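Local coordinates for protein glycerophosphoryl diester phosphodiesterase (Parabacteroides distasonis, PDB 3MZ2) that probably hydrolyses glycerophosphodiesters, releasing an alcohol and glycerol 3-phosphate, on a TIM-barrel fold, at residues F23-H37 and H225-P237. Residues are numbered along the deposited sequence; the frame is centred on the assembly and turned at random. Where two conformers were deposited one is given.
With SO4 (sulfate ion), chain C; SO4 (sulfate ion), chain D.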
loop_
_atom_site.group_PDB
_atom_site.type_symbol
_atom_site.label_atom_id
_atom_site.label_comp_id
_atom_site.label_asym_id
_atom_site.label_seq_id
_atom_site.Cartn_x
_atom_site.Cartn_y
_atom_site.Cartn_z
ATOM N N PHE A 23 -28.343 -7.198 -1.478
ATOM C CA PHE A 23 -27.993 -6.939 -0.080
ATOM C C PHE A 23 -27.432 -5.515 0.058
ATOM O O PHE A 23 -27.807 -4.778 0.963
ATOM C CB PHE A 23 -26.982 -8.004 0.428
ATOM C CG PHE A 23 -26.547 -7.839 1.887
ATOM C CD1 PHE A 23 -27.411 -8.157 2.936
ATOM C CD2 PHE A 23 -25.296 -7.348 2.207
ATOM C CE1 PHE A 23 -27.002 -8.043 4.255
ATOM C CE2 PHE A 23 -24.896 -7.203 3.522
ATOM C CZ PHE A 23 -25.755 -7.562 4.538
ATOM N N TYR A 24 -26.587 -5.145 -0.891
ATOM C CA TYR A 24 -25.903 -3.849 -0.872
ATOM C C TYR A 24 -26.615 -2.739 -1.680
ATOM O O TYR A 24 -26.051 -1.651 -1.805
ATOM C CB TYR A 24 -24.432 -3.981 -1.328
ATOM C CG TYR A 24 -23.565 -4.521 -0.193
ATOM C CD1 TYR A 24 -23.444 -3.816 0.995
ATOM C CD2 TYR A 24 -22.866 -5.720 -0.329
ATOM C CE1 TYR A 24 -22.699 -4.288 2.039
ATOM C CE2 TYR A 24 -22.114 -6.190 0.699
ATOM C CZ TYR A 24 -21.989 -5.460 1.884
ATOM O OH TYR A 24 -21.248 -5.973 2.953
ATOM N N GLN A 25 -27.813 -2.990 -2.205
ATOM C CA GLN A 25 -28.599 -1.921 -2.841
ATOM C C GLN A 25 -29.232 -1.083 -1.740
ATOM O O GLN A 25 -30.072 -1.583 -0.932
ATOM C CB GLN A 25 -29.687 -2.465 -3.788
ATOM C CG GLN A 25 -30.536 -1.383 -4.496
ATOM C CD GLN A 25 -29.743 -0.549 -5.528
ATOM O OE1 GLN A 25 -28.558 -0.792 -5.770
ATOM N NE2 GLN A 25 -30.414 0.431 -6.148
ATOM N N TYR A 26 -28.860 0.178 -1.702
ATOM C CA TYR A 26 -29.444 1.108 -0.746
ATOM C C TYR A 26 -30.960 1.088 -0.836
ATOM O O TYR A 26 -31.561 1.073 -1.912
ATOM C CB TYR A 26 -28.890 2.541 -0.904
ATOM C CG TYR A 26 -29.544 3.520 0.042
ATOM C CD1 TYR A 26 -29.127 3.609 1.370
ATOM C CD2 TYR A 26 -30.608 4.297 -0.370
ATOM C CE1 TYR A 26 -29.749 4.472 2.256
ATOM C CE2 TYR A 26 -31.205 5.183 0.501
ATOM C CZ TYR A 26 -30.770 5.268 1.806
ATOM O OH TYR A 26 -31.376 6.135 2.698
ATOM N N ALA A 27 -31.579 1.062 0.344
ATOM C CA ALA A 27 -33.006 1.206 0.487
ATOM C C ALA A 27 -33.267 2.090 1.699
ATOM O O ALA A 27 -32.494 2.059 2.664
ATOM C CB ALA A 27 -33.649 -0.162 0.670
ATOM N N ASP A 28 -34.380 2.824 1.685
ATOM C CA ASP A 28 -34.631 3.718 2.821
ATOM C C ASP A 28 -34.878 2.914 4.126
ATOM O O ASP A 28 -34.421 3.382 5.199
ATOM C CB ASP A 28 -35.733 4.764 2.545
ATOM C CG ASP A 28 -35.233 5.993 1.766
ATOM O OD1 ASP A 28 -34.099 6.487 1.957
ATOM O OD2 ASP A 28 -36.025 6.505 0.961
ATOM N N ASP A 29 -35.428 1.697 4.049
ATOM C CA ASP A 29 -35.631 0.870 5.248
ATOM C C ASP A 29 -34.488 -0.091 5.575
ATOM O O ASP A 29 -34.660 -1.086 6.286
ATOM C CB ASP A 29 -36.938 0.084 5.148
ATOM C CG ASP A 29 -36.892 -1.048 4.143
ATOM O OD1 ASP A 29 -35.933 -1.143 3.349
ATOM O OD2 ASP A 29 -37.860 -1.856 4.149
ATOM N N ARG A 30 -33.306 0.197 5.048
ATOM C CA ARG A 30 -32.160 -0.665 5.281
ATOM C C ARG A 30 -31.858 -0.869 6.769
ATOM O O ARG A 30 -32.176 -0.020 7.608
ATOM C CB ARG A 30 -30.916 -0.145 4.552
ATOM C CG ARG A 30 -30.117 0.966 5.212
ATOM C CD ARG A 30 -30.956 2.259 5.536
ATOM N NE ARG A 30 -30.127 3.470 5.615
ATOM C CZ ARG A 30 -30.579 4.728 5.815
ATOM N NH1 ARG A 30 -31.875 5.001 6.006
ATOM N NH2 ARG A 30 -29.709 5.738 5.833
ATOM N N ILE A 31 -31.259 -2.024 7.064
ATOM C CA ILE A 31 -30.785 -2.385 8.403
ATOM C C ILE A 31 -29.347 -1.886 8.542
ATOM O O ILE A 31 -28.511 -2.185 7.679
ATOM C CB ILE A 31 -30.843 -3.912 8.597
ATOM C CG1 ILE A 31 -32.314 -4.351 8.635
ATOM C CG2 ILE A 31 -30.115 -4.385 9.890
ATOM C CD1 ILE A 31 -32.461 -5.822 8.659
ATOM N N PRO A 32 -29.047 -1.182 9.644
ATOM C CA PRO A 32 -27.657 -0.763 9.848
ATOM C C PRO A 32 -26.752 -1.984 9.855
ATOM O O PRO A 32 -27.097 -2.992 10.514
ATOM C CB PRO A 32 -27.692 -0.091 11.237
ATOM C CG PRO A 32 -29.078 0.471 11.320
ATOM C CD PRO A 32 -29.953 -0.595 10.635
ATOM N N LEU A 33 -25.611 -1.880 9.177
ATOM C CA LEU A 33 -24.669 -2.987 9.028
ATOM C C LEU A 33 -23.369 -2.791 9.810
ATOM O O LEU A 33 -22.964 -1.660 10.071
ATOM C CB LEU A 33 -24.369 -3.209 7.560
ATOM C CG LEU A 33 -25.556 -3.573 6.715
ATOM C CD1 LEU A 33 -25.069 -3.838 5.270
ATOM C CD2 LEU A 33 -26.376 -4.817 7.233
ATOM N N ILE A 34 -22.713 -3.876 10.201
ATOM C CA ILE A 34 -21.456 -3.837 10.918
ATOM C C ILE A 34 -20.428 -4.683 10.186
ATOM O O ILE A 34 -20.713 -5.813 9.700
ATOM C CB ILE A 34 -21.613 -4.367 12.335
ATOM C CG1 ILE A 34 -22.621 -3.547 13.160
ATOM C CG2 ILE A 34 -20.257 -4.360 13.116
ATOM C CD1 ILE A 34 -22.933 -4.086 14.602
ATOM N N SER A 35 -19.232 -4.136 10.083
ATOM C CA SER A 35 -18.092 -4.869 9.504
ATOM C C SER A 35 -16.945 -4.868 10.494
ATOM O O SER A 35 -16.635 -3.832 11.083
ATOM C CB SER A 35 -17.700 -4.233 8.163
ATOM O OG SER A 35 -16.803 -5.039 7.435
ATOM N N GLY A 36 -16.351 -6.038 10.723
ATOM C CA GLY A 36 -15.242 -6.192 11.633
ATOM C C GLY A 36 -13.968 -5.803 10.950
ATOM O O GLY A 36 -13.497 -6.512 10.048
ATOM N N HIS A 37 -13.395 -4.679 11.354
ATOM C CA HIS A 37 -12.073 -4.247 10.899
ATOM C C HIS A 37 -10.977 -5.220 11.311
ATOM O O HIS A 37 -10.785 -5.533 12.510
ATOM C CB HIS A 37 -11.761 -2.873 11.484
ATOM C CG HIS A 37 -10.498 -2.244 10.975
ATOM N ND1 HIS A 37 -9.389 -2.051 11.771
ATOM C CD2 HIS A 37 -10.184 -1.721 9.763
ATOM C CE1 HIS A 37 -8.447 -1.435 11.079
ATOM N NE2 HIS A 37 -8.910 -1.208 9.861
ATOM N N HIS A 225 -26.253 7.544 -2.024
ATOM C CA HIS A 225 -27.595 6.985 -1.804
ATOM C C HIS A 225 -28.487 7.112 -3.038
ATOM O O HIS A 225 -29.214 6.163 -3.342
ATOM C CB HIS A 225 -28.297 7.651 -0.577
ATOM C CG HIS A 225 -27.776 7.170 0.743
ATOM N ND1 HIS A 225 -28.084 7.782 1.955
ATOM C CD2 HIS A 225 -26.939 6.165 1.028
ATOM C CE1 HIS A 225 -27.461 7.119 2.921
ATOM N NE2 HIS A 225 -26.777 6.122 2.382
ATOM N N GLU A 226 -28.390 8.238 -3.778
ATOM C CA GLU A 226 -29.167 8.480 -5.022
ATOM C C GLU A 226 -28.832 7.424 -6.067
ATOM O O GLU A 226 -29.670 7.043 -6.875
ATOM C CB GLU A 226 -28.857 9.873 -5.600
ATOM C CG GLU A 226 -29.503 11.037 -4.849
ATOM C CD GLU A 226 -29.026 12.415 -5.341
ATOM O OE1 GLU A 226 -27.916 12.517 -5.928
ATOM O OE2 GLU A 226 -29.766 13.415 -5.150
ATOM N N ARG A 227 -27.579 6.991 -6.054
ATOM C CA ARG A 227 -27.068 5.949 -6.956
ATOM C C ARG A 227 -27.256 4.524 -6.439
ATOM O O ARG A 227 -26.765 3.576 -7.055
ATOM C CB ARG A 227 -25.594 6.209 -7.244
ATOM C CG ARG A 227 -25.332 7.473 -8.041
ATOM C CD ARG A 227 -23.908 8.026 -7.759
ATOM N NE ARG A 227 -23.547 9.067 -8.707
ATOM C CZ ARG A 227 -23.984 10.317 -8.662
ATOM N NH1 ARG A 227 -24.818 10.726 -7.709
ATOM N NH2 ARG A 227 -23.615 11.184 -9.603
ATOM N N GLY A 228 -27.963 4.362 -5.321
ATOM C CA GLY A 228 -28.211 3.034 -4.753
ATOM C C GLY A 228 -27.090 2.434 -3.930
ATOM O O GLY A 228 -27.068 1.221 -3.662
ATOM N N VAL A 229 -26.162 3.293 -3.508
ATOM C CA VAL A 229 -24.937 2.838 -2.861
ATOM C C VAL A 229 -24.969 3.041 -1.336
ATOM O O VAL A 229 -25.221 4.143 -0.879
ATOM C CB VAL A 229 -23.723 3.544 -3.474
ATOM C CG1 VAL A 229 -22.377 3.247 -2.759
ATOM C CG2 VAL A 229 -23.618 3.146 -4.959
HETATM N N MSE A 230 -24.722 1.976 -0.580
HETATM C CA MSE A 230 -24.567 2.061 0.871
HETATM C C MSE A 230 -23.191 2.576 1.238
HETATM O O MSE A 230 -22.220 2.245 0.556
HETATM C CB MSE A 230 -24.755 0.705 1.523
HETATM C CG MSE A 230 -26.194 0.335 1.437
HETATM SE SE MSE A 230 -26.750 -1.389 2.081
HETATM C CE MSE A 230 -26.841 -1.022 3.995
ATOM N N CYS A 231 -23.140 3.329 2.334
ATOM C CA CYS A 231 -21.949 4.060 2.764
ATOM C C CYS A 231 -21.467 3.643 4.165
ATOM O O CYS A 231 -22.260 3.498 5.120
ATOM C CB CYS A 231 -22.235 5.588 2.681
ATOM S SG CYS A 231 -22.640 6.151 1.032
HETATM N N MSE A 232 -20.165 3.489 4.239
HETATM C CA MSE A 232 -19.517 2.957 5.425
HETATM C C MSE A 232 -18.544 3.971 5.989
HETATM O O MSE A 232 -17.697 4.499 5.271
HETATM C CB MSE A 232 -18.736 1.709 5.069
HETATM C CG MSE A 232 -18.229 0.952 6.291
HETATM SE SE MSE A 232 -17.381 -0.677 5.723
HETATM C CE MSE A 232 -15.536 -0.075 5.551
ATOM N N ILE A 233 -18.657 4.196 7.291
ATOM C CA ILE A 233 -17.623 4.871 8.088
ATOM C C ILE A 233 -16.778 3.859 8.839
ATOM O O ILE A 233 -17.294 2.916 9.406
ATOM C CB ILE A 233 -18.287 5.837 9.141
ATOM C CG1 ILE A 233 -18.928 7.043 8.437
ATOM C CG2 ILE A 233 -17.333 6.228 10.234
ATOM C CD1 ILE A 233 -17.902 8.076 7.919
ATOM N N SER A 234 -15.457 4.070 8.857
ATOM C CA SER A 234 -14.583 3.247 9.659
ATOM C C SER A 234 -14.257 4.033 10.903
ATOM O O SER A 234 -13.693 5.132 10.820
ATOM C CB SER A 234 -13.285 2.935 8.970
ATOM O OG SER A 234 -12.455 2.187 9.878
ATOM N N THR A 235 -14.608 3.459 12.049
ATOM C CA THR A 235 -14.328 4.039 13.345
ATOM C C THR A 235 -12.967 3.589 13.910
ATOM O O THR A 235 -12.562 4.015 15.000
ATOM C CB THR A 235 -15.446 3.725 14.351
ATOM O OG1 THR A 235 -15.657 2.324 14.441
ATOM C CG2 THR A 235 -16.760 4.438 13.926
ATOM N N ALA A 236 -12.243 2.753 13.164
ATOM C CA ALA A 236 -10.993 2.202 13.692
ATOM C C ALA A 236 -10.007 3.300 14.093
ATOM O O ALA A 236 -9.441 3.255 15.166
ATOM C CB ALA A 236 -10.357 1.161 12.687
ATOM N N PRO A 237 -9.816 4.315 13.251
ATOM C CA PRO A 237 -8.859 5.371 13.669
ATOM C C PRO A 237 -9.462 6.456 14.528
ATOM O O PRO A 237 -8.752 7.337 15.101
ATOM C CB PRO A 237 -8.389 5.962 12.315
ATOM C CG PRO A 237 -9.368 5.595 11.335
ATOM C CD PRO A 237 -10.261 4.475 11.863
HETATM S S SO4 C . -5.987 -0.600 8.246
HETATM O O1 SO4 C . -6.139 -2.031 8.514
HETATM O O2 SO4 C . -7.245 -0.118 7.673
HETATM O O3 SO4 C . -5.697 0.173 9.468
HETATM O O4 SO4 C . -4.794 -0.438 7.378
HETATM S S SO4 D . -25.180 14.529 -8.371
HETATM O O1 SO4 D . -24.314 15.489 -7.682
HETATM O O2 SO4 D . -25.820 13.598 -7.426
HETATM O O3 SO4 D . -26.230 15.283 -9.061
HETATM O O4 SO4 D . -24.370 13.794 -9.338
HETATM O O HOH W 1 -23.727 -0.481 -1.624
#
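The Tyr26 ring lies face to face on the His225 imidazole, centroids 3.8 Å apart and planes 14° from parallel; Arg30 NH2 sits at the tyrosine's edge and Val229 O at the histidine's. His225 CB rests over the same tyrosine face. With CG anti to the backbone N (chi1 177°), Tyr26 reaches across to the histidine, and its OH, bonded to Asp28 OD1 at 2.8 Å, lies over the rim of the Arg30 guanidinium. Shortening Tyr26 to alanine is likely to open a gap over one His225 face and leave Asp28 OD1 without this donor. Asp261 meets Arg30 NE in a salt bridge through OD1 and His225 NE2 in a hydrogen bond through OD2. Tyr26 N gives a nearly straight bond to Gly228 O (2.9 Å, 172°), arriving well above the carbonyl plane. Gly228, at positive phi, is the C-prime residue of the Schellman motif ending helix 215-226. Strand 231-234 of the TIM barrel follows, separated from parallel strand 33-36 by strand 262-265. Met230, a selenomethionine, bends at its last torsion, bringing CE to 3.6 Å from Leu33 CD1. At the strands' C-terminal ends, Ala236 CB covers one face of His37, whose ND1 bonds Asp266 OD1 and NE2 donates in-plane to sulfate O2, probably from the crystallisation liquor.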